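Local coordinates for CIR protein (Plasmodium chabaudi chabaudi, PDB 6ZYV), which is of unknown function but belongs to the Plasmodium interspersed repeat (PIR) family of variant antigens, whose helical ectodomain is probably displayed by infected red blood cells, at residues 158-163 with 213-218; 190-195 with 206-211; 39-44 with 125-130. The protein carries 5 engineered substitutions. One frame throughout, in Å; residues are numbered along the deposited sequence.

Contact 1 (158-163 with 213-218); sequences YDIFKS and PILSNG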
loop_
_atom_site.group_PDB
_atom_site.type_symbol
_atom_site.label_atom_id
_atom_site.label_comp_id
_atom_site.label_asym_id
_atom_site.label_seq_id
_atom_site.Cartn_x
_atom_site.Cartn_y
_atom_site.Cartn_z
ATOM N N TYR A 158 -4.735 -1.361 -7.877
ATOM C CA TYR A 158 -4.433 -2.052 -6.622
ATOM C C TYR A 158 -4.406 -3.569 -6.814
ATOM O O TYR A 158 -3.575 -4.234 -6.222
ATOM C CB TYR A 158 -5.465 -1.676 -5.528
ATOM C CG TYR A 158 -5.046 -2.183 -4.168
ATOM C CD1 TYR A 158 -4.069 -1.528 -3.434
ATOM C CD2 TYR A 158 -5.538 -3.378 -3.667
ATOM C CE1 TYR A 158 -3.639 -2.007 -2.196
ATOM C CE2 TYR A 158 -5.092 -3.885 -2.439
ATOM C CZ TYR A 158 -4.150 -3.187 -1.697
ATOM O OH TYR A 158 -3.700 -3.667 -0.482
ATOM N N ASP A 159 -5.294 -4.120 -7.650
ATOM C CA ASP A 159 -5.280 -5.551 -7.976
ATOM C C ASP A 159 -3.958 -5.949 -8.666
ATOM O O ASP A 159 -3.420 -7.013 -8.380
ATOM C CB ASP A 159 -6.477 -5.922 -8.851
ATOM C CG ASP A 159 -7.767 -6.017 -8.046
ATOM O OD1 ASP A 159 -7.697 -6.363 -6.842
ATOM O OD2 ASP A 159 -8.851 -5.737 -8.614
ATOM N N ILE A 160 -3.418 -5.083 -9.536
ATOM C CA ILE A 160 -2.119 -5.318 -10.167
ATOM C C ILE A 160 -1.013 -5.303 -9.086
ATOM O O ILE A 160 -0.141 -6.166 -9.082
ATOM C CB ILE A 160 -1.850 -4.269 -11.270
ATOM C CG1 ILE A 160 -2.989 -4.266 -12.323
ATOM C CG2 ILE A 160 -0.482 -4.489 -11.912
ATOM C CD1 ILE A 160 -3.160 -5.575 -13.056
ATOM N N PHE A 161 -1.075 -4.336 -8.162
ATOM C CA PHE A 161 -0.128 -4.232 -7.060
ATOM C C PHE A 161 -0.162 -5.500 -6.186
ATOM O O PHE A 161 0.875 -5.985 -5.730
ATOM C CB PHE A 161 -0.459 -2.982 -6.220
ATOM C CG PHE A 161 0.358 -2.852 -4.965
ATOM C CD1 PHE A 161 1.720 -2.657 -5.027
ATOM C CD2 PHE A 161 -0.234 -2.950 -3.724
ATOM C CE1 PHE A 161 2.473 -2.533 -3.874
ATOM C CE2 PHE A 161 0.527 -2.819 -2.568
ATOM C CZ PHE A 161 1.875 -2.617 -2.653
ATOM N N LYS A 162 -1.370 -6.027 -5.960
ATOM C CA LYS A 162 -1.596 -7.248 -5.195
ATOM C C LYS A 162 -0.933 -8.443 -5.889
ATOM O O LYS A 162 -0.306 -9.251 -5.219
ATOM C CB LYS A 162 -3.102 -7.503 -5.038
ATOM C CG LYS A 162 -3.664 -7.079 -3.688
ATOM C CD LYS A 162 -4.875 -7.929 -3.251
ATOM C CE LYS A 162 -6.070 -7.824 -4.183
ATOM N NZ LYS A 162 -7.314 -8.391 -3.568
ATOM N N SER A 163 -1.044 -8.536 -7.225
ATOM C CA SER A 163 -0.404 -9.589 -8.018
ATOM C C SER A 163 1.117 -9.500 -7.910
ATOM O O SER A 163 1.789 -10.531 -7.852
ATOM C CB SER A 163 -0.814 -9.494 -9.478
ATOM O OG SER A 163 -2.163 -9.896 -9.620
ATOM N N PRO A 213 5.439 4.455 -10.559
ATOM C CA PRO A 213 6.651 3.950 -9.868
ATOM C C PRO A 213 6.448 2.821 -8.854
ATOM O O PRO A 213 7.369 2.050 -8.638
ATOM C CB PRO A 213 7.229 5.197 -9.199
ATOM C CG PRO A 213 6.800 6.299 -10.106
ATOM C CD PRO A 213 5.391 5.928 -10.507
ATOM N N ILE A 214 5.268 2.687 -8.261
ATOM C CA ILE A 214 4.960 1.585 -7.345
ATOM C C ILE A 214 5.164 0.222 -8.077
ATOM O O ILE A 214 5.814 -0.694 -7.552
ATOM C CB ILE A 214 3.480 1.724 -6.871
ATOM C CG1 ILE A 214 3.267 2.953 -5.966
ATOM C CG2 ILE A 214 2.974 0.442 -6.223
ATOM C CD1 ILE A 214 1.787 3.386 -5.857
ATOM N N LEU A 215 4.633 0.126 -9.313
ATOM C CA LEU A 215 4.752 -1.089 -10.095
ATOM C C LEU A 215 6.064 -1.160 -10.849
ATOM O O LEU A 215 6.628 -2.249 -10.915
ATOM C CB LEU A 215 3.589 -1.191 -11.097
ATOM C CG LEU A 215 2.185 -1.127 -10.525
ATOM C CD1 LEU A 215 1.145 -1.210 -11.650
ATOM C CD2 LEU A 215 1.959 -2.220 -9.493
ATOM N N SER A 216 6.528 -0.052 -11.467
ATOM C CA SER A 216 7.762 -0.126 -12.245
ATOM C C SER A 216 8.980 -0.376 -11.369
ATOM O O SER A 216 9.798 -1.205 -11.751
ATOM C CB SER A 216 7.950 1.059 -13.180
ATOM O OG SER A 216 8.050 2.262 -12.455
ATOM N N ASN A 217 9.088 0.275 -10.193
ATOM C CA ASN A 217 10.212 0.006 -9.300
ATOM C C ASN A 217 10.029 -1.367 -8.643
ATOM O O ASN A 217 10.995 -2.127 -8.553
ATOM C CB ASN A 217 10.381 1.089 -8.238
ATOM C CG ASN A 217 10.716 2.445 -8.811
ATOM O OD1 ASN A 217 11.379 2.571 -9.831
ATOM N ND2 ASN A 217 10.260 3.494 -8.156
ATOM N N GLY A 218 8.797 -1.689 -8.246
ATOM C CA GLY A 218 8.491 -2.970 -7.623
ATOM C C GLY A 218 8.785 -4.185 -8.484
ATOM O O GLY A 218 9.362 -5.158 -8.003
#
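Leu215 spreads its two methyl groups against neighbouring residues of helix 154-174, and Ile214 lays a third methyl beside a phenyl ring, so the contact is apolar on both sides. Between aliphatic side chains, Leu215 CD1 lies 3.7 Å from Ile160 CG2, the two side chains crossing at about a right angle. Ile160 has CG1 turned to the backbone N side (chi1 -56°), which leaves CG2 anti to N and facing the leucine while the longer branch leads off elsewhere. The other methyl, Leu215 CD2, rests on main chain, 3.8 Å from Phe161 CA, and also comes within 4.1 Å of Phe161 CB. The same methyl lies near the ring plane, at the edge of Phe161. In the aliphatic-aromatic part, Ile214 CG2 approaches Phe161 CD1 to 3.6 Å, obliquely to the ring, with these side chains again crossing nearly at right angles. The two helix segments run almost parallel, their axes 10.4 Å apart and inclined by 19°, and the nearest backbone pair is Phe161 with Leu215. Three of the four touching residues are buried; Ile214 is partly exposed. Other helices extend the apolar layer: Phe161 continues onto Leu8 and Ile15 of helix 8-20, Ile214 onto Tyr90 and Leu93 of helix 81-101, and Ile160 onto Phe188 and Phe195 of helix 181-198.

Contact 2 (190-195 with 206-211); sequences DEYQKF and SSYKQI
Tyr208 OH and Tyr192 OH are joined by a 2.8 Å hydrogen bond that either hydroxyl could donate. The two side chains reach towards each other from opposite directions, and each oxygen arrives at the edge of the other ring, in its plane. Tyr208 OH is also 3.3 Å from Tyr192 CE1. Phe195 closes in as well: its CE2 is 3.5 Å from Tyr208 OH, which again lies in the plane of the phenyl ring at its edge, while Phe195 CE2 and Tyr208 CE1 pack at 4.1 Å. One phenol oxygen is thus flanked by two aromatic rims one helical turn apart, and these buried hydroxyls serve as each other's polar partner. Both Tyr192 (chi1 177°) and Phe195 (chi1 160°) have CG anti to the backbone N, which carries both rings toward Tyr208; the nearest CA atoms, of Phe195 and Tyr208, are 12.8 Å apart. The contact ties helix 181-198 to the short, weakly bonded helix 206-211. Helix 154-174 touches this side through Ile160 against Tyr192 and Lys156 against Phe195, and Met147 of helix 134-149 backs Ile211.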
loop_
_atom_site.group_PDB
_atom_site.type_symbol
_atom_site.label_atom_id
_atom_site.label_comp_id
_atom_site.label_asym_id
_atom_site.label_seq_id
_atom_site.Cartn_x
_atom_site.Cartn_y
_atom_site.Cartn_z
ATOM N N ASP A 190 1.458 -9.562 -18.658
ATOM C CA ASP A 190 0.267 -9.717 -19.503
ATOM C C ASP A 190 -0.965 -9.137 -18.787
ATOM O O ASP A 190 -1.779 -8.479 -19.411
ATOM C CB ASP A 190 0.021 -11.198 -19.837
ATOM C CG ASP A 190 1.014 -11.804 -20.823
ATOM O OD1 ASP A 190 1.813 -11.044 -21.414
ATOM O OD2 ASP A 190 0.992 -13.039 -21.004
ATOM N N GLU A 191 -1.084 -9.371 -17.479
ATOM C CA GLU A 191 -2.180 -8.864 -16.658
ATOM C C GLU A 191 -2.134 -7.324 -16.598
ATOM O O GLU A 191 -3.167 -6.667 -16.686
ATOM C CB GLU A 191 -2.087 -9.456 -15.245
ATOM C CG GLU A 191 -3.268 -9.097 -14.365
ATOM C CD GLU A 191 -3.129 -9.452 -12.890
ATOM O OE1 GLU A 191 -2.065 -9.992 -12.505
ATOM O OE2 GLU A 191 -4.079 -9.182 -12.116
ATOM N N TYR A 192 -0.932 -6.763 -16.486
ATOM C CA TYR A 192 -0.746 -5.326 -16.464
ATOM C C TYR A 192 -1.044 -4.701 -17.863
ATOM O O TYR A 192 -1.709 -3.662 -17.941
ATOM C CB TYR A 192 0.666 -5.003 -15.993
ATOM C CG TYR A 192 0.945 -3.523 -16.022
ATOM C CD1 TYR A 192 0.225 -2.643 -15.223
ATOM C CD2 TYR A 192 1.896 -2.993 -16.885
ATOM C CE1 TYR A 192 0.458 -1.278 -15.267
ATOM C CE2 TYR A 192 2.158 -1.633 -16.917
ATOM C CZ TYR A 192 1.436 -0.776 -16.104
ATOM O OH TYR A 192 1.640 0.579 -16.200
ATOM N N GLN A 193 -0.617 -5.364 -18.956
ATOM C CA GLN A 193 -0.901 -4.896 -20.314
ATOM C C GLN A 193 -2.420 -4.866 -20.543
ATOM O O GLN A 193 -2.929 -3.904 -21.098
ATOM C CB GLN A 193 -0.233 -5.810 -21.363
ATOM C CG GLN A 193 -0.471 -5.372 -22.817
ATOM C CD GLN A 193 0.181 -4.043 -23.117
ATOM O OE1 GLN A 193 1.392 -3.956 -23.328
ATOM N NE2 GLN A 193 -0.606 -2.969 -23.138
ATOM N N LYS A 194 -3.142 -5.881 -20.040
ATOM C CA LYS A 194 -4.589 -5.955 -20.122
ATOM C C LYS A 194 -5.225 -4.828 -19.298
ATOM O O LYS A 194 -6.217 -4.255 -19.731
ATOM C CB LYS A 194 -5.101 -7.328 -19.680
ATOM C CG LYS A 194 -6.597 -7.502 -19.885
ATOM C CD LYS A 194 -7.042 -8.970 -19.809
ATOM C CE LYS A 194 -8.541 -9.130 -19.952
ATOM N NZ LYS A 194 -9.248 -8.719 -18.714
ATOM N N PHE A 195 -4.650 -4.487 -18.143
ATOM C CA PHE A 195 -5.141 -3.387 -17.315
ATOM C C PHE A 195 -5.045 -2.037 -18.098
ATOM O O PHE A 195 -5.973 -1.236 -18.053
ATOM C CB PHE A 195 -4.367 -3.339 -15.981
ATOM C CG PHE A 195 -4.417 -2.017 -15.252
ATOM C CD1 PHE A 195 -5.532 -1.657 -14.508
ATOM C CD2 PHE A 195 -3.369 -1.118 -15.351
ATOM C CE1 PHE A 195 -5.594 -0.425 -13.889
ATOM C CE2 PHE A 195 -3.431 0.121 -14.737
ATOM C CZ PHE A 195 -4.535 0.461 -14.007
ATOM N N SER A 206 0.037 12.845 -16.447
ATOM C CA SER A 206 0.748 13.346 -15.277
ATOM C C SER A 206 0.445 12.563 -14.022
ATOM O O SER A 206 1.376 12.219 -13.292
ATOM C CB SER A 206 0.423 14.815 -15.010
ATOM O OG SER A 206 0.810 15.680 -16.063
ATOM N N SER A 207 -0.858 12.299 -13.765
ATOM C CA SER A 207 -1.337 11.592 -12.580
ATOM C C SER A 207 -0.967 10.146 -12.603
ATOM O O SER A 207 -0.693 9.578 -11.538
ATOM C CB SER A 207 -2.856 11.693 -12.481
ATOM O OG SER A 207 -3.198 13.054 -12.320
ATOM N N TYR A 208 -1.043 9.514 -13.789
ATOM C CA TYR A 208 -0.701 8.111 -13.866
ATOM C C TYR A 208 0.808 7.930 -13.615
ATOM O O TYR A 208 1.188 7.037 -12.869
ATOM C CB TYR A 208 -1.141 7.474 -15.175
ATOM C CG TYR A 208 -0.960 5.975 -15.114
ATOM C CD1 TYR A 208 -1.838 5.178 -14.383
ATOM C CD2 TYR A 208 0.148 5.363 -15.697
ATOM C CE1 TYR A 208 -1.629 3.812 -14.243
ATOM C CE2 TYR A 208 0.356 3.994 -15.581
ATOM C CZ TYR A 208 -0.538 3.223 -14.850
ATOM O OH TYR A 208 -0.354 1.876 -14.688
ATOM N N LYS A 209 1.652 8.862 -14.142
ATOM C CA LYS A 209 3.118 8.856 -13.995
ATOM C C LYS A 209 3.580 8.870 -12.541
ATOM O O LYS A 209 4.687 8.396 -12.234
ATOM C CB LYS A 209 3.788 10.029 -14.768
ATOM C CG LYS A 209 3.899 9.909 -16.319
ATOM C CD LYS A 209 3.678 11.326 -16.996
ATOM C CE LYS A 209 4.802 12.015 -17.762
ATOM N NZ LYS A 209 4.395 13.345 -18.330
ATOM N N GLN A 210 2.750 9.421 -11.635
ATOM C CA GLN A 210 3.094 9.480 -10.224
ATOM C C GLN A 210 2.698 8.235 -9.450
ATOM O O GLN A 210 3.221 8.040 -8.352
ATOM C CB GLN A 210 2.530 10.730 -9.558
ATOM C CG GLN A 210 3.196 12.013 -9.999
ATOM C CD GLN A 210 3.167 13.060 -8.907
ATOM O OE1 GLN A 210 2.550 14.116 -9.055
ATOM N NE2 GLN A 210 3.827 12.790 -7.779
ATOM N N ILE A 211 1.765 7.407 -9.960
ATOM C CA ILE A 211 1.445 6.134 -9.262
ATOM C C ILE A 211 2.207 4.949 -9.895
ATOM O O ILE A 211 2.544 4.004 -9.203
ATOM C CB ILE A 211 -0.066 5.861 -9.108
ATOM C CG1 ILE A 211 -0.739 5.666 -10.477
ATOM C CG2 ILE A 211 -0.690 7.013 -8.367
ATOM C CD1 ILE A 211 -2.179 5.195 -10.400
#

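Contact 3 (39-44 with 125-130); sequences SDYCPM and ASHVSS. Engineered in segment 125-130: Ala125 (natural residue Thr).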
loop_
_atom_site.group_PDB
_atom_site.type_symbol
_atom_site.label_atom_id
_atom_site.label_comp_id
_atom_site.label_asym_id
_atom_site.label_seq_id
_atom_site.Cartn_x
_atom_site.Cartn_y
_atom_site.Cartn_z
ATOM N N SER A 39 -3.737 -2.479 18.493
ATOM C CA SER A 39 -4.387 -1.952 19.697
ATOM C C SER A 39 -3.701 -0.718 20.282
ATOM O O SER A 39 -4.386 0.203 20.725
ATOM C CB SER A 39 -4.559 -3.033 20.758
ATOM O OG SER A 39 -3.321 -3.522 21.242
ATOM N N ASP A 40 -2.359 -0.665 20.208
ATOM C CA ASP A 40 -1.560 0.482 20.662
ATOM C C ASP A 40 -1.904 1.780 19.924
ATOM O O ASP A 40 -1.606 2.859 20.422
ATOM C CB ASP A 40 -0.061 0.202 20.436
ATOM C CG ASP A 40 0.587 -0.741 21.452
ATOM O OD1 ASP A 40 0.258 -0.632 22.666
ATOM O OD2 ASP A 40 1.437 -1.576 21.033
ATOM N N TYR A 41 -2.485 1.674 18.718
ATOM C CA TYR A 41 -2.800 2.808 17.853
ATOM C C TYR A 41 -4.296 3.131 17.746
ATOM O O TYR A 41 -4.670 3.979 16.943
ATOM C CB TYR A 41 -2.171 2.609 16.468
ATOM C CG TYR A 41 -0.701 2.262 16.560
ATOM C CD1 TYR A 41 0.207 3.147 17.124
ATOM C CD2 TYR A 41 -0.242 1.006 16.206
ATOM C CE1 TYR A 41 1.546 2.814 17.274
ATOM C CE2 TYR A 41 1.102 0.671 16.314
ATOM C CZ TYR A 41 1.996 1.579 16.859
ATOM O OH TYR A 41 3.327 1.277 17.024
ATOM N N CYS A 42 -5.137 2.493 18.566
ATOM C CA CYS A 42 -6.577 2.736 18.605
ATOM C C CYS A 42 -6.854 4.154 19.113
ATOM O O CYS A 42 -6.160 4.631 20.013
ATOM C CB CYS A 42 -7.267 1.691 19.480
ATOM S SG CYS A 42 -7.467 0.071 18.691
ATOM N N PRO A 43 -7.836 4.859 18.525
ATOM C CA PRO A 43 -8.116 6.230 18.995
ATOM C C PRO A 43 -8.646 6.247 20.420
ATOM O O PRO A 43 -9.308 5.309 20.859
ATOM C CB PRO A 43 -9.180 6.760 18.025
ATOM C CG PRO A 43 -9.369 5.713 16.991
ATOM C CD PRO A 43 -8.740 4.436 17.440
ATOM N N MET A 44 -8.406 7.348 21.120
ATOM C CA MET A 44 -8.933 7.537 22.454
ATOM C C MET A 44 -10.463 7.645 22.398
ATOM O O MET A 44 -11.013 8.204 21.449
ATOM C CB MET A 44 -8.392 8.831 23.030
ATOM C CG MET A 44 -7.128 8.663 23.806
ATOM S SD MET A 44 -6.955 10.089 24.897
ATOM C CE MET A 44 -6.864 11.433 23.669
ATOM N N ALA A 125 -0.060 11.614 15.692
ATOM C CA ALA A 125 0.958 12.623 15.997
ATOM C C ALA A 125 2.119 12.079 16.882
ATOM O O ALA A 125 3.273 12.477 16.683
ATOM C CB ALA A 125 0.317 13.831 16.662
ATOM N N SER A 126 1.825 11.143 17.806
ATOM C CA SER A 126 2.865 10.638 18.703
ATOM C C SER A 126 3.699 9.463 18.169
ATOM O O SER A 126 4.847 9.312 18.595
ATOM C CB SER A 126 2.290 10.298 20.078
ATOM O OG SER A 126 1.069 9.579 20.025
ATOM N N HIS A 127 3.156 8.633 17.272
ATOM C CA HIS A 127 3.894 7.469 16.783
ATOM C C HIS A 127 4.391 7.622 15.350
ATOM O O HIS A 127 5.462 7.087 15.025
ATOM C CB HIS A 127 3.089 6.186 17.001
ATOM C CG HIS A 127 2.917 5.925 18.467
ATOM N ND1 HIS A 127 4.010 6.015 19.318
ATOM C CD2 HIS A 127 1.829 5.610 19.202
ATOM C CE1 HIS A 127 3.550 5.796 20.532
ATOM N NE2 HIS A 127 2.269 5.473 20.515
ATOM N N VAL A 128 3.679 8.390 14.518
ATOM C CA VAL A 128 4.173 8.650 13.166
ATOM C C VAL A 128 5.079 9.874 13.260
ATOM O O VAL A 128 4.588 10.976 13.497
ATOM C CB VAL A 128 3.072 8.818 12.107
ATOM C CG1 VAL A 128 3.706 8.968 10.738
ATOM C CG2 VAL A 128 2.113 7.625 12.126
ATOM N N SER A 129 6.401 9.662 13.165
ATOM C CA SER A 129 7.410 10.704 13.341
ATOM C C SER A 129 7.144 12.014 12.593
ATOM O O SER A 129 7.280 13.110 13.161
ATOM C CB SER A 129 8.794 10.168 12.977
ATOM O OG SER A 129 9.136 9.052 13.781
ATOM N N SER A 130 6.747 11.904 11.330
ATOM C CA SER A 130 6.583 13.073 10.485
ATOM C C SER A 130 5.180 13.725 10.538
ATOM O O SER A 130 5.011 14.796 9.972
ATOM C CB SER A 130 6.988 12.747 9.048
ATOM O OG SER A 130 7.672 11.512 8.858
#
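His127 and Tyr41 meet at the surface of this all-helical PIR ectodomain, where the end of helix 122-127 comes beside a single 3-10 turn, residues 39-41. That turn belongs to the loop between helices 8-20 and 55-71; Cys42 N bonds to Ser39 O at 3.2 Å, and the Cys42-Cys52 disulfide pins the loop just beyond it. The segment 125-130 starts with Ala125, an engineered residue that replaces a natural threonine, still within the helix. Ser126 follows, its OG hydrogen-bonded to Thr122 O one turn back; the same oxygen stands 4.1 Å above the plane of the His127 ring, displaced from the ring centre. His127 alone in this segment makes the contact. With CG anti to the carbonyl carbon (chi1 -65°), its imidazole extends from the last helical residue toward Tyr41, and the two side chains cross obliquely. The ring centroids are 5.3 Å apart with planes at 79°. At Val128 the chain leaves helical geometry, and Ser129 then ties the exit to helix 55-71 by a hydrogen bond from OG to Glu71 OE2. The same helix supports the aromatic pair, since Val68 touches both Tyr41 and His127. Beside the turn, Tyr41 O accepts a hydrogen bond from Asn121 ND2, just ahead of helix 122-127. One face of the Tyr41 ring has Asp40 CB 4.1 Å above its centre, while at its edge Tyr41 CE1 comes within 3.4 Å of His127 CD2.

In the fold
Contacts 1 and 2 form one continuous region, their centres 9 Å apart, and along the chain contact 2 is nested inside the loop that contact 1 closes. They share a boundary: Leu215 CD1 packs 3.7 Å from Tyr192 CE1, Ile160 CG2 lies 3.9 Å from Tyr192 CD1, and Ser163 OG probably hydrogen-bonds Glu191 OE1 at 2.9 Å. Contact 1 pairs the outer helices 154-174 and 213-226, and contact 2 the inner ones, 181-198 and 206-211. Contact 3 stands apart on the opposite side of the chain's centre and closes earlier in the sequence. Its centre is 28 Å from that of contact 1 and 33 Å from that of contact 2, with nearest atoms about 18 and 17 Å away.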